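Local atomic coordinates of neural-cadherin (Drosophila melanogaster, PDB entry 3UBG), a protein that mediates calcium-dependent, homophilic cell adhesion through its cadherin repeats, a run of which makes up this fragment of the ectodomain. Residues 11-16 / 57-62; 33-38 / 71-76; 103-108 / 133-138. One frame throughout, in Å; residues are numbered along the deposited sequence.

Interactions 1 and 2 belong to one cadherin repeat, and both reach the sheet that holds strands 3-12, 87-97, 68-76 and 34-37. Interaction 2 pairs its edge strand 34-37 with 68-76. Interaction 1 lies at the calcium end of the same repeat, its centre about 23 Å away, and the four segments alternate along the chain. Interaction 3 follows in series and opens the next repeat. Its centre is about 18 Å from interaction 1 and about 39 Å from interaction 2. Interactions 1 and 3 touch and share a calcium ion, to which E61 and D136 both bind, so the metal joins consecutive repeats as is usual in cadherins, where such ions stiffen the connections.

Interaction 1 (11-16 / 57-62); sequences FTEADG and KWDYEE. With CA (calcium ion), chain F; CA (calcium ion), chain E.
K57 meets G16 through its backbone, K57 CA making a C-H...O contact with G16 O. The same oxygen accepts a hydrogen bond from W58 N at 2.9 Å. The W58 indole then lies flat against G16, whose CA sits over one ring face toward the rim; a CB there would clash. F11 reaches the indole edge, with F11 CB 3.6 Å from W58 CZ3 and the two ring planes inclined at 56°. One water donates to both W58 O and E13 O. D59 sends OD1 to the chain F calcium at 2.5 Å, its CG anti to the backbone N (chi1 180°). Y60 N gives a short hydrogen bond of 2.6 Å to E13 OE2, arriving from above the carboxylate plane. That oxygen also binds the chain F calcium, and E13 OE1 takes the chain E calcium, which probably fixes the carboxylate's rotation. E61 bends at chi2 (61°) to bring OE1 onto both ions and OE2 onto the chain E ion. D98, V99, D101 and D136 complete that second site. Around this, strand 87-97 pairs with F11 and E13 through L95 and K97, and W58 touches I94 of that strand and V23 of strand 22-25.

Interaction 2 (33-38 / 71-76); sequences ETFKIR and FWVIIT
F35 and I75 face each other as a non-hydrogen-bonded pair, and their side chains run the same way, side by side, into the repeat's interior. I75 CG2 sits over one face of the F35 ring, 4.1 Å from its centroid, in a CH-pi contact. I75 CD1 continues along the ring to F35 CE1 at 3.6 Å. V73 CG1 closes the ring's edge, in its plane, 3.7 Å from F35 CD1. I75 CG2 also fills the hollow beside E33 CG; the E33 carboxylate stays close by, and its charge is met by R4, outside the two segments. An alanine in place of I75 would probably leave the F35 face and E33 CG without their filler and the ring freer to tilt. Further along, I37 CG1 butts against F71 CD2 at 3.8 Å, the two side chains crossing at about a right angle. R38 crosses W72 obliquely, NH1 reaching CB and CD1, with the guanidinium plane turned 80° from the indole, while I74 CD1 packs against R38 CB. Paired backbone bonds join T34 with T76 and K36 with I74, and R38 N to W72 O (3.1 Å) adds a fifth. A water donates to I74 O and T34 O and also meets T76 OG1. The chemistry is thus two-sided: F35, I37, V73 and I75 form an apolar face, whereas T34, K36 and T76 share the other with I74.

Interaction 3 (103-108 / 133-138); sequences PPYFIN and RDPDTD. With CA (calcium ion), chain D; CA (calcium ion), chain E.
Y105 and R133 form an antiparallel hydrogen-bonded pair, joining the short strand 105-106 to the end of strand 126-133. Y105 N donates to R133 O at 2.9 Å, and R133 N returns the bond to Y105 O at 2.8 Å; both donors approach close to the line of the C=O bond, though the bond from R133 is bent at its hydrogen (148°).

Packing comes next. With CG wedged between the backbone N and the carbonyl carbon (chi1 57°), the Y105 ring folds back over the partner strand, so that R133 O lies over one ring face and R133 CB sits 3.7 Å from both CZ and OH of Y105. P135 CG meets the same ring at its edge, 4.1 Å from Y105 CE2. R133 runs extended from CG to NE, crossing I107 at about a right angle, and I107 CD1 lies over one face of the guanidinium, 3.9 Å above its centre. P135 CD also nestles against P103 O, and P104 lies beside the D134 carboxylate.

The metal bonds form the third group. D134 chelates the chain D calcium with both carboxylate oxygens, and D134 OD1 takes a further hydrogen bond from D136 N in an Asx turn. D136 bridges: OD2 binds the chain D calcium at 2.4 Å, OD1 the chain E calcium. N100, E102, D185 and Q196 complete the chain D site. The D134-P135-D136 run matches the DxD signature of cadherin repeats.

Chemically, the two buried aspartates, both held close to one ion, would probably repel each other without it. Because the prolines before the strand pack against D134 and P135, the metal-bound turn and the start of the new repeat are likely to be held as one rigid piece.

Interaction 1 (11-16 / 57-62)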
loop_
_atom_site.group_PDB
_atom_site.type_symbol
_atom_site.label_atom_id
_atom_site.label_comp_id
_atom_site.label_asym_id
_atom_site.label_seq_id
_atom_site.Cartn_x
_atom_site.Cartn_y
_atom_site.Cartn_z
ATOM N N PHE A 11 17.094 -16.136 15.501
ATOM C CA PHE A 11 16.382 -15.169 16.331
ATOM C C PHE A 11 15.022 -14.859 15.730
ATOM O O PHE A 11 14.806 -15.015 14.529
ATOM C CB PHE A 11 17.147 -13.844 16.452
ATOM C CG PHE A 11 18.433 -13.922 17.239
ATOM C CD1 PHE A 11 19.666 -13.896 16.588
ATOM C CD2 PHE A 11 18.417 -13.964 18.632
ATOM C CE1 PHE A 11 20.858 -13.937 17.306
ATOM C CE2 PHE A 11 19.609 -14.001 19.365
ATOM C CZ PHE A 11 20.829 -13.989 18.700
ATOM N N THR A 12 14.106 -14.405 16.571
ATOM C CA THR A 12 12.911 -13.729 16.091
ATOM C C THR A 12 13.261 -12.304 15.681
ATOM O O THR A 12 14.218 -11.710 16.207
ATOM C CB THR A 12 11.823 -13.684 17.178
ATOM O OG1 THR A 12 12.202 -12.749 18.193
ATOM C CG2 THR A 12 11.634 -15.083 17.796
ATOM N N GLU A 13 12.498 -11.748 14.746
ATOM C CA GLU A 13 12.655 -10.328 14.426
ATOM C C GLU A 13 12.440 -9.457 15.676
ATOM O O GLU A 13 12.989 -8.356 15.789
ATOM C CB GLU A 13 11.717 -9.907 13.298
ATOM C CG GLU A 13 10.249 -10.008 13.663
ATOM C CD GLU A 13 9.314 -9.728 12.493
ATOM O OE1 GLU A 13 8.276 -10.407 12.417
ATOM O OE2 GLU A 13 9.608 -8.843 11.657
ATOM N N ALA A 14 11.667 -9.960 16.632
ATOM C CA ALA A 14 11.423 -9.198 17.857
ATOM C C ALA A 14 12.627 -9.175 18.804
ATOM O O ALA A 14 12.757 -8.279 19.635
ATOM C CB ALA A 14 10.183 -9.711 18.577
ATOM N N ASP A 15 13.501 -10.169 18.695
ATOM C CA ASP A 15 14.739 -10.153 19.471
ATOM C C ASP A 15 15.598 -8.967 19.035
ATOM O O ASP A 15 16.444 -8.503 19.782
ATOM C CB ASP A 15 15.523 -11.457 19.290
ATOM C CG ASP A 15 14.792 -12.664 19.822
ATOM O OD1 ASP A 15 14.063 -12.548 20.827
ATOM O OD2 ASP A 15 14.958 -13.747 19.241
ATOM N N GLY A 16 15.381 -8.502 17.808
ATOM C CA GLY A 16 16.017 -7.302 17.301
ATOM C C GLY A 16 15.097 -6.071 17.328
ATOM O O GLY A 16 15.152 -5.225 16.439
ATOM N N LYS A 57 15.942 -1.602 13.513
ATOM C CA LYS A 57 15.154 -2.663 14.133
ATOM C C LYS A 57 14.882 -3.762 13.127
ATOM O O LYS A 57 14.523 -3.500 11.973
ATOM C CB LYS A 57 13.826 -2.133 14.668
ATOM C CG LYS A 57 13.992 -1.085 15.733
ATOM C CD LYS A 57 12.651 -0.683 16.345
ATOM C CE LYS A 57 12.838 0.337 17.465
ATOM N NZ LYS A 57 11.533 0.884 17.940
ATOM N N TRP A 58 15.041 -5.000 13.574
ATOM C CA TRP A 58 14.878 -6.129 12.696
ATOM C C TRP A 58 13.444 -6.197 12.198
ATOM O O TRP A 58 12.506 -5.860 12.926
ATOM C CB TRP A 58 15.303 -7.403 13.412
ATOM C CG TRP A 58 16.810 -7.491 13.578
ATOM C CD1 TRP A 58 17.743 -6.604 13.107
ATOM C CD2 TRP A 58 17.538 -8.509 14.263
ATOM N NE1 TRP A 58 19.008 -7.017 13.446
ATOM C CE2 TRP A 58 18.912 -8.187 14.157
ATOM C CE3 TRP A 58 17.167 -9.672 14.953
ATOM C CZ2 TRP A 58 19.919 -8.989 14.720
ATOM C CZ3 TRP A 58 18.178 -10.474 15.519
ATOM C CH2 TRP A 58 19.534 -10.126 15.393
ATOM N N ASP A 59 13.283 -6.618 10.945
ATOM C CA ASP A 59 11.977 -6.661 10.310
ATOM C C ASP A 59 11.942 -7.765 9.261
ATOM O O ASP A 59 12.475 -7.623 8.155
ATOM C CB ASP A 59 11.624 -5.288 9.713
ATOM C CG ASP A 59 10.259 -5.259 9.025
ATOM O OD1 ASP A 59 9.438 -6.189 9.188
ATOM O OD2 ASP A 59 10.007 -4.277 8.304
ATOM N N TYR A 60 11.315 -8.869 9.647
ATOM C CA TYR A 60 11.157 -10.046 8.821
ATOM C C TYR A 60 10.478 -9.711 7.482
ATOM O O TYR A 60 10.833 -10.252 6.442
ATOM C CB TYR A 60 10.347 -11.084 9.608
ATOM C CG TYR A 60 10.110 -12.390 8.873
ATOM C CD1 TYR A 60 10.976 -13.471 9.022
ATOM C CD2 TYR A 60 9.005 -12.543 8.037
ATOM C CE1 TYR A 60 10.750 -14.660 8.342
ATOM C CE2 TYR A 60 8.781 -13.706 7.360
ATOM C CZ TYR A 60 9.648 -14.767 7.504
ATOM O OH TYR A 60 9.384 -15.932 6.813
ATOM N N GLU A 61 9.518 -8.794 7.513
ATOM C CA GLU A 61 8.864 -8.330 6.302
ATOM C C GLU A 61 9.798 -7.628 5.305
ATOM O O GLU A 61 9.598 -7.720 4.108
ATOM C CB GLU A 61 7.646 -7.448 6.627
ATOM C CG GLU A 61 6.442 -8.226 7.139
ATOM C CD GLU A 61 6.701 -8.982 8.448
ATOM O OE1 GLU A 61 7.329 -8.399 9.361
ATOM O OE2 GLU A 61 6.276 -10.165 8.566
ATOM N N GLU A 62 10.818 -6.928 5.769
ATOM C CA GLU A 62 11.722 -6.305 4.807
ATOM C C GLU A 62 12.899 -7.177 4.325
ATOM O O GLU A 62 13.591 -6.798 3.388
ATOM C CB GLU A 62 12.231 -4.953 5.312
ATOM C CG GLU A 62 11.149 -3.873 5.422
ATOM C CD GLU A 62 10.155 -3.908 4.276
ATOM O OE1 GLU A 62 10.587 -4.016 3.103
ATOM O OE2 GLU A 62 8.930 -3.833 4.547
HETATM CA CA CA F . 8.068 -6.872 11.213
HETATM CA CA CA E . 6.089 -10.080 11.139
HETATM O O HOH W 1 11.772 -5.978 15.350
HETATM O O HOH W 2 9.833 -5.156 12.427
#

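Interaction 2 (33-38 / 71-76)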
loop_
_atom_site.group_PDB
_atom_site.type_symbol
_atom_site.label_atom_id
_atom_site.label_comp_id
_atom_site.label_asym_id
_atom_site.label_seq_id
_atom_site.Cartn_x
_atom_site.Cartn_y
_atom_site.Cartn_z
ATOM N N GLU A 33 42.760 -8.896 18.579
ATOM C CA GLU A 33 41.892 -8.909 17.398
ATOM C C GLU A 33 40.843 -7.808 17.335
ATOM O O GLU A 33 40.031 -7.675 18.250
ATOM C CB GLU A 33 41.129 -10.223 17.391
ATOM C CG GLU A 33 41.596 -11.239 16.402
ATOM C CD GLU A 33 40.983 -12.587 16.688
ATOM O OE1 GLU A 33 39.956 -12.639 17.405
ATOM O OE2 GLU A 33 41.539 -13.597 16.218
ATOM N N THR A 34 40.827 -7.052 16.242
ATOM C CA THR A 34 39.715 -6.136 15.996
ATOM C C THR A 34 38.856 -6.572 14.808
ATOM O O THR A 34 39.364 -7.112 13.811
ATOM C CB THR A 34 40.163 -4.683 15.778
ATOM O OG1 THR A 34 41.057 -4.613 14.658
ATOM C CG2 THR A 34 40.835 -4.134 17.038
ATOM N N PHE A 35 37.555 -6.318 14.935
ATOM C CA PHE A 35 36.573 -6.722 13.948
ATOM C C PHE A 35 36.026 -5.543 13.160
ATOM O O PHE A 35 35.639 -4.514 13.712
ATOM C CB PHE A 35 35.410 -7.414 14.636
ATOM C CG PHE A 35 35.765 -8.724 15.263
ATOM C CD1 PHE A 35 35.403 -9.918 14.651
ATOM C CD2 PHE A 35 36.441 -8.769 16.466
ATOM C CE1 PHE A 35 35.705 -11.117 15.223
ATOM C CE2 PHE A 35 36.752 -9.979 17.046
ATOM C CZ PHE A 35 36.381 -11.154 16.425
ATOM N N LYS A 36 35.972 -5.712 11.856
ATOM C CA LYS A 36 35.384 -4.711 11.008
ATOM C C LYS A 36 34.458 -5.420 10.018
ATOM O O LYS A 36 34.834 -6.420 9.414
ATOM C CB LYS A 36 36.491 -3.922 10.298
ATOM C CG LYS A 36 36.003 -2.652 9.628
ATOM C CD LYS A 36 37.053 -1.543 9.675
ATOM C CE LYS A 36 37.479 -1.224 11.109
ATOM N NZ LYS A 36 38.146 0.108 11.220
ATOM N N ILE A 37 33.238 -4.921 9.878
ATOM C CA ILE A 37 32.307 -5.480 8.902
ATOM C C ILE A 37 32.838 -5.149 7.509
ATOM O O ILE A 37 33.373 -4.068 7.274
ATOM C CB ILE A 37 30.865 -4.919 9.113
ATOM C CG1 ILE A 37 29.794 -5.931 8.686
ATOM C CG2 ILE A 37 30.683 -3.548 8.433
ATOM C CD1 ILE A 37 28.343 -5.385 8.816
ATOM N N ARG A 38 32.722 -6.089 6.589
ATOM C CA ARG A 38 33.219 -5.873 5.243
ATOM C C ARG A 38 32.348 -4.873 4.476
ATOM O O ARG A 38 32.857 -4.044 3.727
ATOM C CB ARG A 38 33.336 -7.204 4.500
ATOM C CG ARG A 38 33.088 -7.119 3.005
ATOM C CD ARG A 38 33.433 -8.442 2.355
ATOM N NE ARG A 38 32.592 -8.771 1.201
ATOM C CZ ARG A 38 31.339 -9.216 1.286
ATOM N NH1 ARG A 38 30.759 -9.361 2.469
ATOM N NH2 ARG A 38 30.656 -9.502 0.190
ATOM N N PHE A 71 26.316 -11.601 6.353
ATOM C CA PHE A 71 27.385 -10.626 6.139
ATOM C C PHE A 71 28.750 -11.213 6.454
ATOM O O PHE A 71 28.869 -12.226 7.144
ATOM C CB PHE A 71 27.155 -9.337 6.961
ATOM C CG PHE A 71 27.073 -9.567 8.443
ATOM C CD1 PHE A 71 25.916 -10.083 9.019
ATOM C CD2 PHE A 71 28.157 -9.283 9.264
ATOM C CE1 PHE A 71 25.839 -10.312 10.388
ATOM C CE2 PHE A 71 28.090 -9.506 10.650
ATOM C CZ PHE A 71 26.935 -10.018 11.212
ATOM N N TRP A 72 29.771 -10.559 5.925
ATOM C CA TRP A 72 31.144 -10.925 6.207
ATOM C C TRP A 72 31.795 -9.971 7.203
ATOM O O TRP A 72 31.423 -8.810 7.318
ATOM C CB TRP A 72 31.951 -10.943 4.914
ATOM C CG TRP A 72 31.701 -12.162 4.122
ATOM C CD1 TRP A 72 30.696 -12.361 3.228
ATOM C CD2 TRP A 72 32.459 -13.376 4.156
ATOM N NE1 TRP A 72 30.788 -13.617 2.691
ATOM C CE2 TRP A 72 31.862 -14.262 3.241
ATOM C CE3 TRP A 72 33.591 -13.796 4.864
ATOM C CZ2 TRP A 72 32.353 -15.543 3.013
ATOM C CZ3 TRP A 72 34.075 -15.074 4.640
ATOM C CH2 TRP A 72 33.460 -15.928 3.718
ATOM N N VAL A 73 32.776 -10.476 7.924
ATOM C CA VAL A 73 33.512 -9.643 8.847
ATOM C C VAL A 73 34.996 -9.859 8.644
ATOM O O VAL A 73 35.443 -10.984 8.449
ATOM C CB VAL A 73 33.124 -9.950 10.294
ATOM C CG1 VAL A 73 34.197 -9.485 11.224
ATOM C CG2 VAL A 73 31.802 -9.283 10.622
ATOM N N ILE A 74 35.748 -8.768 8.668
ATOM C CA ILE A 74 37.193 -8.820 8.528
ATOM C C ILE A 74 37.846 -8.720 9.898
ATOM O O ILE A 74 37.558 -7.808 10.649
ATOM C CB ILE A 74 37.685 -7.699 7.603
ATOM C CG1 ILE A 74 37.000 -7.836 6.240
ATOM C CG2 ILE A 74 39.189 -7.769 7.451
ATOM C CD1 ILE A 74 37.255 -6.689 5.296
ATOM N N ILE A 75 38.715 -9.666 10.224
ATOM C CA ILE A 75 39.280 -9.745 11.565
ATOM C C ILE A 75 40.786 -9.509 11.542
ATOM O O ILE A 75 41.553 -10.384 11.151
ATOM C CB ILE A 75 38.985 -11.111 12.190
ATOM C CG1 ILE A 75 37.524 -11.484 11.938
ATOM C CG2 ILE A 75 39.321 -11.124 13.674
ATOM C CD1 ILE A 75 37.177 -12.868 12.393
ATOM N N THR A 76 41.210 -8.323 11.969
ATOM C CA THR A 76 42.611 -7.938 11.832
ATOM C C THR A 76 43.419 -8.096 13.112
ATOM O O THR A 76 42.890 -7.987 14.226
ATOM C CB THR A 76 42.763 -6.500 11.309
ATOM O OG1 THR A 76 42.113 -6.382 10.037
ATOM C CG2 THR A 76 44.229 -6.153 11.143
HETATM O O HOH W 3 39.523 -5.883 10.815
#

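Interaction 3 (103-108 / 133-138)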
loop_
_atom_site.group_PDB
_atom_site.type_symbol
_atom_site.label_atom_id
_atom_site.label_comp_id
_atom_site.label_asym_id
_atom_site.label_seq_id
_atom_site.Cartn_x
_atom_site.Cartn_y
_atom_site.Cartn_z
ATOM N N PRO A 103 0.381 -4.497 11.240
ATOM C CA PRO A 103 -1.079 -4.352 11.182
ATOM C C PRO A 103 -1.658 -4.775 9.830
ATOM O O PRO A 103 -0.957 -4.718 8.823
ATOM C CB PRO A 103 -1.280 -2.847 11.423
ATOM C CG PRO A 103 -0.010 -2.213 10.907
ATOM C CD PRO A 103 1.085 -3.201 11.246
ATOM N N PRO A 104 -2.935 -5.205 9.805
ATOM C CA PRO A 104 -3.634 -5.471 8.539
ATOM C C PRO A 104 -4.024 -4.197 7.790
ATOM O O PRO A 104 -4.072 -3.113 8.365
ATOM C CB PRO A 104 -4.897 -6.189 8.991
ATOM C CG PRO A 104 -5.151 -5.645 10.359
ATOM C CD PRO A 104 -3.777 -5.535 10.968
ATOM N N TYR A 105 -4.320 -4.342 6.508
ATOM C CA TYR A 105 -4.661 -3.221 5.667
ATOM C C TYR A 105 -5.719 -3.659 4.652
ATOM O O TYR A 105 -5.790 -4.836 4.289
ATOM C CB TYR A 105 -3.412 -2.684 4.960
ATOM C CG TYR A 105 -2.711 -3.721 4.135
ATOM C CD1 TYR A 105 -2.968 -3.842 2.772
ATOM C CD2 TYR A 105 -1.811 -4.599 4.712
ATOM C CE1 TYR A 105 -2.335 -4.795 2.012
ATOM C CE2 TYR A 105 -1.168 -5.561 3.960
ATOM C CZ TYR A 105 -1.426 -5.654 2.607
ATOM O OH TYR A 105 -0.800 -6.626 1.840
ATOM N N PHE A 106 -6.548 -2.714 4.206
ATOM C CA PHE A 106 -7.605 -3.034 3.248
ATOM C C PHE A 106 -7.048 -3.070 1.836
ATOM O O PHE A 106 -6.205 -2.246 1.468
ATOM C CB PHE A 106 -8.756 -2.034 3.343
ATOM C CG PHE A 106 -9.635 -2.212 4.558
ATOM C CD1 PHE A 106 -9.648 -1.267 5.563
ATOM C CD2 PHE A 106 -10.470 -3.314 4.672
ATOM C CE1 PHE A 106 -10.474 -1.417 6.679
ATOM C CE2 PHE A 106 -11.297 -3.476 5.776
ATOM C CZ PHE A 106 -11.287 -2.527 6.791
ATOM N N ILE A 107 -7.500 -4.043 1.054
ATOM C CA ILE A 107 -7.054 -4.182 -0.323
ATOM C C ILE A 107 -8.165 -3.790 -1.305
ATOM O O ILE A 107 -7.950 -3.767 -2.520
ATOM C CB ILE A 107 -6.546 -5.609 -0.612
ATOM C CG1 ILE A 107 -7.683 -6.638 -0.495
ATOM C CG2 ILE A 107 -5.403 -5.966 0.331
ATOM C CD1 ILE A 107 -7.280 -8.041 -0.911
ATOM N N ASN A 108 -9.345 -3.475 -0.770
ATOM C CA ASN A 108 -10.458 -2.940 -1.562
ATOM C C ASN A 108 -10.072 -1.786 -2.491
ATOM O O ASN A 108 -9.441 -0.822 -2.075
ATOM C CB ASN A 108 -11.581 -2.447 -0.642
ATOM C CG ASN A 108 -12.283 -3.571 0.076
ATOM O OD1 ASN A 108 -11.928 -3.928 1.211
ATOM N ND2 ASN A 108 -13.305 -4.140 -0.574
ATOM N N ARG A 133 -5.770 -7.621 3.882
ATOM C CA ARG A 133 -4.647 -8.532 4.059
ATOM C C ARG A 133 -3.832 -8.152 5.277
ATOM O O ARG A 133 -4.060 -7.124 5.897
ATOM C CB ARG A 133 -3.752 -8.580 2.827
ATOM C CG ARG A 133 -4.355 -9.353 1.681
ATOM C CD ARG A 133 -3.290 -9.632 0.635
ATOM N NE ARG A 133 -3.843 -10.223 -0.582
ATOM C CZ ARG A 133 -3.827 -9.621 -1.767
ATOM N NH1 ARG A 133 -3.278 -8.412 -1.889
ATOM N NH2 ARG A 133 -4.357 -10.226 -2.825
ATOM N N ASP A 134 -2.871 -9.001 5.600
ATOM C CA ASP A 134 -1.979 -8.769 6.710
ATOM C C ASP A 134 -0.620 -9.394 6.372
ATOM O O ASP A 134 -0.561 -10.505 5.868
ATOM C CB ASP A 134 -2.558 -9.395 7.969
ATOM C CG ASP A 134 -1.691 -9.159 9.180
ATOM O OD1 ASP A 134 -0.562 -9.732 9.264
ATOM O OD2 ASP A 134 -2.153 -8.394 10.052
ATOM N N PRO A 135 0.471 -8.677 6.666
ATOM C CA PRO A 135 1.818 -9.031 6.217
ATOM C C PRO A 135 2.414 -10.241 6.917
ATOM O O PRO A 135 3.292 -10.867 6.358
ATOM C CB PRO A 135 2.644 -7.773 6.535
ATOM C CG PRO A 135 1.643 -6.684 6.767
ATOM C CD PRO A 135 0.438 -7.364 7.329
ATOM N N ASP A 136 1.949 -10.589 8.101
ATOM C CA ASP A 136 2.573 -11.697 8.822
ATOM C C ASP A 136 2.205 -13.055 8.227
ATOM O O ASP A 136 1.223 -13.170 7.504
ATOM C CB ASP A 136 2.243 -11.600 10.310
ATOM C CG ASP A 136 2.617 -10.241 10.884
ATOM O OD1 ASP A 136 3.674 -9.719 10.534
ATOM O OD2 ASP A 136 1.861 -9.653 11.652
ATOM N N THR A 137 3.014 -14.074 8.507
ATOM C CA THR A 137 2.739 -15.426 8.022
ATOM C C THR A 137 1.605 -16.038 8.834
ATOM O O THR A 137 1.015 -17.025 8.431
ATOM C CB THR A 137 3.983 -16.349 8.125
ATOM O OG1 THR A 137 4.289 -16.607 9.503
ATOM C CG2 THR A 137 5.196 -15.724 7.462
ATOM N N ASP A 138 1.281 -15.400 9.951
ATOM C CA ASP A 138 0.482 -15.983 11.023
ATOM C C ASP A 138 -0.818 -15.197 11.321
ATOM O O ASP A 138 -1.283 -15.135 12.461
ATOM C CB ASP A 138 1.379 -16.014 12.263
ATOM C CG ASP A 138 0.705 -16.608 13.481
ATOM O OD1 ASP A 138 -0.243 -17.415 13.322
ATOM O OD2 ASP A 138 1.153 -16.268 14.607
HETATM CA CA CA D . -0.434 -8.957 11.710
HETATM CA CA CA E . 6.089 -10.080 11.139
#